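Local coordinates for PFC0360w protein (Plasmodium falciparum, PDB 3NI8) that probably activates the ATPase of the chaperone Hsp90, as a co-chaperone of the AHA1 family, at residues 82-87 / 99-104; 55-60 / 75-80; 45-50 / 150-155; 25-30 / 112-117. One frame throughout, in Å; residues are numbered along the deposited sequence.

Interaction 1: residues 82-87 / 99-104; sequences KIVEKW and TVTVEF. With IPA (isopropyl alcohol), chain B.
Ile-83 and Val-102 form a hydrogen-bonded pair of an antiparallel hairpin, Ile-83 N reaching Val-102 O at 3.1 Å and Val-102 N returning to Ile-83 O at 3.0 Å. Two residues on, Glu-85 and Val-100 exchange the same two bonds, with Glu-85 N at 2.8 Å from Val-100 O. In the non-hydrogen-bonded pairs between them, CA-H groups add weak contacts to the same carbonyls, as where Val-84 CA approaches Val-100 O at 3.3 Å. Glu-85 is the polar exception on the buried face that also carries Ile-83, Val-100 and Val-102. Its chain runs extended beyond CG (chi2 170°) and holds the carboxylate up from the strand, where OE2 lies 2.6 Å from the hydroxyl O2 of an isopropyl alcohol, probably from the crystallisation liquor. That O2 is within hydrogen-bonding reach of both Glu-85 OE2 and Phe-38 O, and which of them its one proton serves is not settled. Burial would probably raise the pKa of such an acid. Apolar contacts fill the rest of this face: the CG2 branch of Val-100 lies over the five-membered ring of Trp-87, a CH-pi contact 4.0 Å from the ring centroid, while Ile-83 CG1 touches the edge of Phe-104. On the other face, Lys-82 and Glu-103 lie alongside with only their CG atoms in contact, long flexible chains suited to a partly exposed surface. Strand 70-78 borders 82-87, strand 111-119 borders 99-104, and helices 31-39 and 132-150 pack on the valine and isoleucine face.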
# COMPACT_ATOMS: atom_id res chain seq x y z
N LYS A 82 1.45 3.02 12.13
CA LYS A 82 0.27 2.45 11.45
C LYS A 82 -0.40 3.45 10.51
O LYS A 82 -0.48 4.67 10.79
CB LYS A 82 -0.78 2.00 12.49
CG LYS A 82 -1.49 0.68 12.25
CD LYS A 82 -2.80 0.63 13.04
CE LYS A 82 -3.13 -0.75 13.63
NZ LYS A 82 -4.60 -1.19 13.45
N ILE A 83 -0.89 2.92 9.39
CA ILE A 83 -1.86 3.60 8.55
C ILE A 83 -2.97 2.61 8.19
O ILE A 83 -2.76 1.42 8.20
CB ILE A 83 -1.23 4.25 7.27
CG1 ILE A 83 -0.24 3.30 6.60
CG2 ILE A 83 -0.53 5.53 7.62
CD1 ILE A 83 0.26 3.80 5.26
N VAL A 84 -4.16 3.14 7.94
CA VAL A 84 -5.32 2.38 7.47
C VAL A 84 -5.95 3.15 6.32
O VAL A 84 -6.04 4.38 6.35
CB VAL A 84 -6.39 2.16 8.59
CG1 VAL A 84 -7.51 1.23 8.08
CG2 VAL A 84 -5.75 1.59 9.86
N GLU A 85 -6.39 2.43 5.30
CA GLU A 85 -6.91 3.05 4.07
C GLU A 85 -8.16 2.34 3.59
O GLU A 85 -8.26 1.13 3.75
CB GLU A 85 -5.87 2.95 2.94
CG GLU A 85 -4.54 3.62 3.29
CD GLU A 85 -3.44 3.32 2.30
OE1 GLU A 85 -3.63 2.51 1.37
OE2 GLU A 85 -2.37 3.90 2.48
N LYS A 86 -9.09 3.11 3.01
CA LYS A 86 -9.98 2.58 1.95
C LYS A 86 -9.13 2.56 0.66
O LYS A 86 -8.31 3.45 0.45
CB LYS A 86 -11.20 3.47 1.72
CG LYS A 86 -12.00 3.83 2.98
CD LYS A 86 -13.51 3.66 2.77
CE LYS A 86 -14.09 4.71 1.82
NZ LYS A 86 -13.93 6.06 2.45
N TRP A 87 -9.33 1.57 -0.19
CA TRP A 87 -8.41 1.28 -1.29
C TRP A 87 -9.14 0.47 -2.35
O TRP A 87 -9.69 -0.60 -2.06
CB TRP A 87 -7.25 0.45 -0.73
CG TRP A 87 -6.02 0.25 -1.61
CD1 TRP A 87 -4.80 0.88 -1.48
CD2 TRP A 87 -5.87 -0.67 -2.71
NE1 TRP A 87 -3.92 0.41 -2.43
CE2 TRP A 87 -4.54 -0.54 -3.20
CE3 TRP A 87 -6.73 -1.60 -3.33
CZ2 TRP A 87 -4.04 -1.29 -4.28
CZ3 TRP A 87 -6.24 -2.35 -4.41
CH2 TRP A 87 -4.90 -2.20 -4.87
N THR A 99 -9.83 -2.76 2.37
CA THR A 99 -9.17 -2.12 3.49
C THR A 99 -7.72 -2.55 3.50
O THR A 99 -7.42 -3.76 3.51
CB THR A 99 -9.80 -2.55 4.82
OG1 THR A 99 -11.19 -2.21 4.81
CG2 THR A 99 -9.15 -1.88 6.01
N VAL A 100 -6.83 -1.56 3.48
CA VAL A 100 -5.41 -1.83 3.64
C VAL A 100 -4.94 -1.28 4.99
O VAL A 100 -5.18 -0.13 5.33
CB VAL A 100 -4.57 -1.25 2.46
CG1 VAL A 100 -3.05 -1.40 2.75
CG2 VAL A 100 -4.94 -1.93 1.14
N THR A 101 -4.28 -2.13 5.76
CA THR A 101 -3.69 -1.73 7.03
C THR A 101 -2.20 -2.01 6.93
O THR A 101 -1.81 -3.10 6.49
CB THR A 101 -4.27 -2.55 8.19
OG1 THR A 101 -5.70 -2.39 8.23
CG2 THR A 101 -3.65 -2.15 9.51
N VAL A 102 -1.37 -1.05 7.30
CA VAL A 102 0.07 -1.26 7.21
C VAL A 102 0.68 -0.91 8.55
O VAL A 102 0.49 0.20 9.05
CB VAL A 102 0.75 -0.43 6.07
CG1 VAL A 102 2.16 -1.02 5.71
CG2 VAL A 102 -0.13 -0.34 4.81
N GLU A 103 1.37 -1.87 9.14
CA GLU A 103 2.05 -1.68 10.40
C GLU A 103 3.56 -1.67 10.17
O GLU A 103 4.10 -2.48 9.39
CB GLU A 103 1.67 -2.77 11.40
CG GLU A 103 0.20 -2.74 11.83
CD GLU A 103 -0.23 -4.04 12.50
OE1 GLU A 103 -0.90 -4.84 11.82
OE2 GLU A 103 0.12 -4.27 13.69
N PHE A 104 4.22 -0.72 10.85
CA PHE A 104 5.66 -0.57 10.86
C PHE A 104 6.14 -0.74 12.28
O PHE A 104 6.09 0.21 13.09
CB PHE A 104 6.01 0.82 10.37
CG PHE A 104 5.30 1.20 9.10
CD1 PHE A 104 5.76 0.75 7.87
CD2 PHE A 104 4.16 1.99 9.14
CE1 PHE A 104 5.12 1.10 6.72
CE2 PHE A 104 3.51 2.33 8.00
CZ PHE A 104 3.99 1.88 6.77
C1 IPA B . -0.83 5.34 -0.70
C2 IPA B . -0.89 3.93 -0.11
C3 IPA B . -0.43 2.81 -1.04
O2 IPA B . -0.18 3.90 1.11

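Interaction 2: residues 55-60 / 75-80; sequences VDLKVG and TEITKP
Leu-57 CD1 and Ile-77 CD1 meet at 3.8 Å, two branched apolar side chains crossing where a loop rests on the flank of a strand. The same methyl of Ile-77 reaches further, to the backbone of the loop, where it lies 3.6 Å from Lys-58 C. With CG1 anti to its own carbonyl carbon (chi1 -62°) and CD1 then carried outward, Ile-77 works as a thin rod touching both a side chain and a peptide group. Beside it, Val-59 brings its CG1 branch to 3.9 Å from Thr-75 O, a compact side chain against the strand's backbone. No hydrogen bond joins the two segments. The loop turns at Leu-57, the centre of an inverse gamma turn, between two strands of the antiparallel sheet, while strand 70-78 carries a classic beta bulge, Thr-75 and Glu-76 facing Val-84. Gly-60 follows with phi 88°, backbone angles at which a CB would run into the preceding carbonyl oxygen. Further out, Leu-57 also packs on Phe-74 and Thr-39, and Ile-77 on Phe-35 of helix 31-39. On the strand's opposite face Thr-78 OG1 donates to Glu-76 OE2 at 2.7 Å, using the carboxylate's anti lone pair.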
# COMPACT_ATOMS: atom_id res chain seq x y z
N VAL A 55 -1.47 12.62 -3.17
CA VAL A 55 -1.61 12.32 -1.75
C VAL A 55 -2.06 13.55 -1.00
O VAL A 55 -1.36 14.57 -0.99
CB VAL A 55 -0.26 11.80 -1.12
CG1 VAL A 55 -0.27 11.90 0.40
CG2 VAL A 55 0.03 10.37 -1.52
N ASP A 56 -3.23 13.47 -0.38
CA ASP A 56 -3.66 14.46 0.60
C ASP A 56 -3.60 13.75 1.94
O ASP A 56 -4.54 13.06 2.35
CB ASP A 56 -5.07 14.96 0.27
CG ASP A 56 -5.59 15.98 1.27
OD1 ASP A 56 -4.80 16.61 2.03
OD2 ASP A 56 -6.83 16.16 1.32
N LEU A 57 -2.45 13.90 2.62
CA LEU A 57 -2.18 13.12 3.84
C LEU A 57 -2.89 13.61 5.10
O LEU A 57 -2.31 14.33 5.93
CB LEU A 57 -0.68 12.95 4.06
CG LEU A 57 -0.23 12.02 5.18
CD1 LEU A 57 -0.58 10.60 4.80
CD2 LEU A 57 1.29 12.21 5.45
N LYS A 58 -4.15 13.21 5.23
CA LYS A 58 -4.97 13.53 6.41
C LYS A 58 -6.12 12.51 6.53
O LYS A 58 -6.46 11.85 5.54
CB LYS A 58 -5.49 14.98 6.35
CG LYS A 58 -6.70 15.20 5.42
CD LYS A 58 -6.99 16.68 5.24
CE LYS A 58 -8.13 16.92 4.27
NZ LYS A 58 -9.38 17.20 5.02
N VAL A 59 -6.69 12.37 7.72
CA VAL A 59 -7.81 11.44 7.91
C VAL A 59 -8.96 11.94 7.03
O VAL A 59 -9.35 13.10 7.11
CB VAL A 59 -8.22 11.33 9.41
CG1 VAL A 59 -9.58 10.60 9.59
CG2 VAL A 59 -7.10 10.63 10.23
N GLY A 60 -9.45 11.07 6.14
CA GLY A 60 -10.44 11.48 5.14
C GLY A 60 -9.81 12.01 3.85
O GLY A 60 -10.53 12.35 2.89
N THR A 75 -7.77 6.65 6.46
CA THR A 75 -8.80 6.58 7.51
C THR A 75 -8.19 6.54 8.90
O THR A 75 -8.88 6.75 9.89
CB THR A 75 -9.82 5.42 7.32
OG1 THR A 75 -9.17 4.16 7.50
CG2 THR A 75 -10.44 5.44 5.92
N GLU A 76 -6.88 6.30 8.97
CA GLU A 76 -6.12 6.35 10.22
C GLU A 76 -4.63 6.60 9.94
O GLU A 76 -3.97 5.84 9.21
CB GLU A 76 -6.29 5.06 11.03
CG GLU A 76 -5.80 5.20 12.51
CD GLU A 76 -5.59 3.86 13.23
OE1 GLU A 76 -6.43 2.94 13.12
OE2 GLU A 76 -4.56 3.74 13.92
N ILE A 77 -4.12 7.66 10.52
CA ILE A 77 -2.70 8.00 10.39
C ILE A 77 -2.07 8.14 11.75
O ILE A 77 -2.18 9.19 12.39
CB ILE A 77 -2.45 9.29 9.57
CG1 ILE A 77 -2.97 9.13 8.14
CG2 ILE A 77 -0.95 9.58 9.53
CD1 ILE A 77 -3.30 10.42 7.48
N THR A 78 -1.43 7.05 12.19
CA THR A 78 -0.70 6.99 13.46
C THR A 78 0.81 6.92 13.16
O THR A 78 1.38 5.83 13.11
CB THR A 78 -1.13 5.77 14.31
OG1 THR A 78 -2.55 5.59 14.23
CG2 THR A 78 -0.71 5.95 15.79
N LYS A 79 1.42 8.07 12.95
CA LYS A 79 2.84 8.18 12.59
C LYS A 79 3.77 7.85 13.75
O LYS A 79 3.56 8.37 14.85
CB LYS A 79 3.16 9.61 12.12
CG LYS A 79 4.59 9.82 11.57
CD LYS A 79 4.67 11.09 10.73
CE LYS A 79 6.11 11.48 10.39
NZ LYS A 79 6.08 12.60 9.39
N PRO A 80 4.82 7.00 13.52
CA PRO A 80 5.19 6.26 12.29
C PRO A 80 4.84 4.74 12.27
O PRO A 80 5.47 3.96 11.53
CB PRO A 80 6.72 6.45 12.24
CG PRO A 80 7.13 6.42 13.70
CD PRO A 80 5.92 6.93 14.52

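Interaction 3: residues 45-50 / 150-155; sequences TRLSRG and VILGYP
The CA atoms of Leu-47 and Ile-151 approach to 7.1 Å where the end of helix 41-47 meets the turn that follows helix 132-150, and no hydrogen bond spans the gap. A Schellman motif ends the first helix: Gly-50 N returns to Thr-45 O and Arg-49 N to Arg-46 O, with Arg-49 at positive phi. Two arginines reach Ile-151 at different atoms, Arg-46 with NH2 near its O and CG2, Arg-49 at its CD1. Arg-46 bends at its third torsion (chi3 72°), which carries the guanidinium past Ile-151 and under Leu-152, whose CD2 lies over one face of the group, 3.8 Å from NH1. The NH2 of Arg-46 is 3.4 Å from Ile-151 O, but the angle is too poor for a hydrogen bond; a positive group beside the carbonyls at a helix end is still probably favourable. The bend at chi2 (-50°) brings Arg-49 CD to 3.4 Å from Ile-151 CD1, and a second at chi3 folds the guanidinium back, so that NH2 too lies near that methyl. Guanidinium face and methylene both suit an exposed rim, while Leu-47 is the buried apolar partner: the side chains of Leu-47 and Leu-152 cross at about a right angle, Leu-47 CD2 3.8 Å from Leu-152 CG. Leu-47 also leans on Phe-144 and Ile-148 of helix 132-150, and its carbonyl oxygen accepts from Asn-147 ND2. Gly-153, with positive phi, turns the chain so that Tyr-154 doubles back beneath Leu-152, whose CB stands 3.8 Å above the plane of that ring, over its centre.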
# COMPACT_ATOMS: atom_id res chain seq x y z
N THR A 45 5.51 8.05 -6.18
CA THR A 45 5.78 8.22 -7.61
C THR A 45 7.04 7.43 -8.03
O THR A 45 7.02 6.77 -9.06
CB THR A 45 5.91 9.70 -7.98
OG1 THR A 45 4.66 10.36 -7.71
CG2 THR A 45 6.26 9.89 -9.47
N ARG A 46 8.12 7.48 -7.24
CA ARG A 46 9.32 6.70 -7.52
C ARG A 46 9.00 5.23 -7.43
O ARG A 46 9.53 4.44 -8.20
CB ARG A 46 10.43 6.98 -6.51
CG ARG A 46 11.08 8.34 -6.51
CD ARG A 46 12.22 8.33 -5.48
NE ARG A 46 13.39 7.55 -5.92
CZ ARG A 46 14.41 7.17 -5.13
NH1 ARG A 46 14.44 7.48 -3.84
NH2 ARG A 46 15.43 6.47 -5.64
N LEU A 47 8.17 4.83 -6.48
CA LEU A 47 7.78 3.42 -6.35
C LEU A 47 6.87 2.97 -7.50
O LEU A 47 6.72 1.77 -7.75
CB LEU A 47 7.10 3.17 -5.00
CG LEU A 47 7.96 3.19 -3.73
CD1 LEU A 47 7.09 3.20 -2.49
CD2 LEU A 47 8.89 2.02 -3.71
N SER A 48 6.27 3.96 -8.16
CA SER A 48 5.38 3.77 -9.33
C SER A 48 6.15 3.98 -10.63
O SER A 48 5.57 4.23 -11.69
CB SER A 48 4.24 4.78 -9.28
OG SER A 48 3.44 4.62 -8.11
N ARG A 49 7.48 3.91 -10.54
CA ARG A 49 8.35 4.12 -11.69
C ARG A 49 7.95 5.32 -12.53
O ARG A 49 7.91 5.22 -13.77
CB ARG A 49 8.38 2.87 -12.57
CG ARG A 49 9.17 1.70 -11.95
CD ARG A 49 10.53 2.20 -11.49
NE ARG A 49 11.43 2.56 -12.59
CZ ARG A 49 12.37 3.52 -12.51
NH1 ARG A 49 13.16 3.78 -13.54
NH2 ARG A 49 12.49 4.21 -11.39
N GLY A 50 7.65 6.44 -11.87
CA GLY A 50 7.29 7.67 -12.58
C GLY A 50 5.84 8.11 -12.77
O GLY A 50 5.61 9.28 -13.04
N VAL A 150 14.56 -2.39 -4.14
CA VAL A 150 15.45 -2.18 -5.30
C VAL A 150 15.62 -0.73 -5.78
O VAL A 150 16.71 -0.34 -6.21
CB VAL A 150 15.03 -3.09 -6.50
CG1 VAL A 150 15.87 -2.79 -7.74
CG2 VAL A 150 15.18 -4.56 -6.13
N ILE A 151 14.54 0.06 -5.74
CA ILE A 151 14.58 1.48 -6.10
C ILE A 151 15.01 2.34 -4.90
O ILE A 151 15.92 3.19 -5.02
CB ILE A 151 13.18 1.98 -6.58
CG1 ILE A 151 12.60 1.07 -7.70
CG2 ILE A 151 13.20 3.48 -6.90
CD1 ILE A 151 12.90 1.50 -9.10
N LEU A 152 14.36 2.14 -3.76
CA LEU A 152 14.65 2.92 -2.59
C LEU A 152 15.92 2.45 -1.86
O LEU A 152 16.39 3.12 -0.97
CB LEU A 152 13.45 2.94 -1.64
CG LEU A 152 12.07 3.40 -2.13
CD1 LEU A 152 11.17 3.59 -0.91
CD2 LEU A 152 12.09 4.67 -2.99
N GLY A 153 16.45 1.29 -2.21
CA GLY A 153 17.68 0.81 -1.62
C GLY A 153 17.56 0.45 -0.14
O GLY A 153 18.54 0.52 0.61
N TYR A 154 16.37 0.04 0.28
CA TYR A 154 16.22 -0.44 1.65
C TYR A 154 16.43 -1.94 1.65
O TYR A 154 15.69 -2.67 1.00
CB TYR A 154 14.88 -0.08 2.25
CG TYR A 154 14.51 1.39 2.17
CD1 TYR A 154 15.49 2.38 2.04
CD2 TYR A 154 13.18 1.78 2.24
CE1 TYR A 154 15.12 3.74 1.96
CE2 TYR A 154 12.81 3.12 2.17
CZ TYR A 154 13.78 4.10 2.03
OH TYR A 154 13.38 5.41 1.97
N PRO A 155 17.46 -2.40 2.36
CA PRO A 155 17.74 -3.84 2.38
C PRO A 155 16.70 -4.60 3.21
O PRO A 155 16.22 -4.11 4.25
CB PRO A 155 19.13 -3.92 3.02
CG PRO A 155 19.54 -2.47 3.39
CD PRO A 155 18.30 -1.65 3.32

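Interaction 4: residues 25-30 / 112-117; sequences EEYYVP and TKLKLT
Thr-112 OG1 donates to Val-29 O at 2.7 Å, in the carbonyl plane and on a lone pair. A chi1 of -60° sets OG1 beside the backbone N and turns the hydroxyl to the chain just past the end of strand 21-27, where a small beta-branched side chain with a donor fits well. The backbone of Thr-112 is held too: its N bonds Tyr-27 O at 2.8 Å and its O accepts from Tyr-27 N at 2.9 Å. Glu-25 and Leu-114 repeat this hydrogen-bonded pairing, Glu-25 N lying 2.8 Å from Leu-114 O. Tyr-27 is buried, and its ring atom CE2 touches Leu-114 CD2 at 3.7 Å, the two side chains slanting across each other. Its hydroxyl finds a weak hydrogen bond at Leu-145 O of helix 132-150. On the outer face Glu-26 CG meets Lys-113 CG at 3.8 Å. Their opposite charges do not touch, and the carboxylate instead bonds His-111 through OE1. Past Tyr-28, the centre of an inverse gamma turn, Pro-30 takes the N-cap position of helix 31-39. An N-terminal edge strand paired with the last strand, its buried face against the C-terminal helix, is typical of the helix-grip fold of SRPBCC domains.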
# COMPACT_ATOMS: atom_id res chain seq x y z
N GLU A 25 7.23 -8.59 5.95
CA GLU A 25 8.62 -8.37 5.49
C GLU A 25 9.41 -7.51 6.49
O GLU A 25 8.85 -6.60 7.11
CB GLU A 25 8.64 -7.68 4.12
CG GLU A 25 8.01 -8.44 2.97
CD GLU A 25 8.77 -9.70 2.63
OE1 GLU A 25 9.92 -9.85 3.10
OE2 GLU A 25 8.21 -10.55 1.90
N GLU A 26 10.72 -7.75 6.62
CA GLU A 26 11.55 -6.96 7.52
C GLU A 26 12.62 -6.19 6.75
O GLU A 26 13.24 -6.71 5.81
CB GLU A 26 12.18 -7.83 8.62
CG GLU A 26 11.16 -8.49 9.55
CD GLU A 26 11.77 -9.51 10.50
OE1 GLU A 26 12.82 -9.22 11.11
OE2 GLU A 26 11.18 -10.61 10.64
N TYR A 27 12.83 -4.95 7.16
CA TYR A 27 13.79 -4.08 6.48
C TYR A 27 14.78 -3.52 7.49
O TYR A 27 14.40 -3.23 8.63
CB TYR A 27 13.06 -2.94 5.76
CG TYR A 27 12.22 -3.42 4.58
CD1 TYR A 27 12.73 -3.40 3.30
CD2 TYR A 27 10.91 -3.90 4.77
CE1 TYR A 27 11.97 -3.84 2.22
CE2 TYR A 27 10.15 -4.34 3.70
CZ TYR A 27 10.69 -4.30 2.43
OH TYR A 27 9.95 -4.72 1.34
N TYR A 28 16.03 -3.36 7.07
CA TYR A 28 17.08 -2.85 7.93
C TYR A 28 17.12 -1.33 7.88
O TYR A 28 18.14 -0.71 7.60
CB TYR A 28 18.42 -3.48 7.57
CG TYR A 28 18.43 -4.97 7.82
CD1 TYR A 28 18.38 -5.48 9.13
CD2 TYR A 28 18.45 -5.87 6.76
CE1 TYR A 28 18.39 -6.85 9.38
CE2 TYR A 28 18.45 -7.25 6.99
CZ TYR A 28 18.42 -7.73 8.31
OH TYR A 28 18.43 -9.09 8.56
N VAL A 29 15.99 -0.75 8.24
CA VAL A 29 15.77 0.66 8.11
C VAL A 29 14.69 0.96 9.18
O VAL A 29 13.91 0.06 9.52
CB VAL A 29 15.33 0.96 6.63
CG1 VAL A 29 13.82 1.24 6.52
CG2 VAL A 29 16.15 2.06 6.05
N PRO A 30 14.67 2.18 9.74
CA PRO A 30 13.74 2.49 10.83
C PRO A 30 12.32 2.78 10.32
O PRO A 30 12.16 3.15 9.15
CB PRO A 30 14.36 3.73 11.46
CG PRO A 30 15.00 4.44 10.31
CD PRO A 30 15.49 3.36 9.37
N THR A 112 12.94 -2.70 10.92
CA THR A 112 11.49 -2.55 11.03
C THR A 112 10.75 -3.75 10.45
O THR A 112 11.12 -4.26 9.39
CB THR A 112 11.01 -1.26 10.36
OG1 THR A 112 11.64 -0.15 11.01
CG2 THR A 112 9.49 -1.09 10.46
N LYS A 113 9.72 -4.19 11.15
CA LYS A 113 8.88 -5.26 10.65
C LYS A 113 7.66 -4.68 9.96
O LYS A 113 6.82 -4.05 10.59
CB LYS A 113 8.46 -6.17 11.79
CG LYS A 113 7.99 -7.53 11.36
CD LYS A 113 7.66 -8.37 12.58
CE LYS A 113 6.77 -9.53 12.19
NZ LYS A 113 5.62 -9.05 11.36
N LEU A 114 7.62 -4.86 8.65
CA LEU A 114 6.49 -4.41 7.83
C LEU A 114 5.44 -5.52 7.70
O LEU A 114 5.70 -6.61 7.20
CB LEU A 114 6.99 -3.95 6.46
CG LEU A 114 6.05 -3.39 5.38
CD1 LEU A 114 5.15 -2.35 5.96
CD2 LEU A 114 6.85 -2.79 4.22
N LYS A 115 4.23 -5.22 8.17
CA LYS A 115 3.12 -6.16 8.09
C LYS A 115 1.97 -5.49 7.35
O LYS A 115 1.31 -4.58 7.89
CB LYS A 115 2.72 -6.63 9.50
CG LYS A 115 1.46 -7.47 9.57
CD LYS A 115 1.31 -8.12 10.97
CE LYS A 115 -0.17 -8.16 11.40
NZ LYS A 115 -0.42 -8.94 12.67
N LEU A 116 1.75 -5.92 6.11
CA LEU A 116 0.62 -5.43 5.34
C LEU A 116 -0.58 -6.41 5.33
O LEU A 116 -0.44 -7.58 4.93
CB LEU A 116 1.06 -5.04 3.93
CG LEU A 116 0.04 -4.28 3.07
CD1 LEU A 116 0.75 -3.47 2.03
CD2 LEU A 116 -1.01 -5.19 2.40
N THR A 117 -1.75 -5.91 5.75
CA THR A 117 -3.00 -6.67 5.70
C THR A 117 -3.99 -6.06 4.70
O THR A 117 -4.35 -4.89 4.80
CB THR A 117 -3.72 -6.78 7.08
OG1 THR A 117 -2.77 -7.05 8.11
CG2 THR A 117 -4.73 -7.90 7.07

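How the interactions relate
Interactions 1, 2 and 4 all reach one antiparallel sheet. Strand 70-78 of interaction 2 borders strand 82-89, and strand 98-106 borders strand 111-119 of interaction 4, so interaction 1 lies between them, its centre about 9 Å from that of interaction 2 and about 14 Å from that of interaction 4. Along the chain, interaction 2 closes before interaction 1 opens, and both are nested within the loops closed by interactions 3 and 4, whose segments alternate. Interaction 3 brings a helix end to the turn after helix 132-150, and Pro-155 O probably accepts a hydrogen bond from Tyr-28 N beside the edge strand. Sequence-distant ends thereby join around the sheet in a single compact domain.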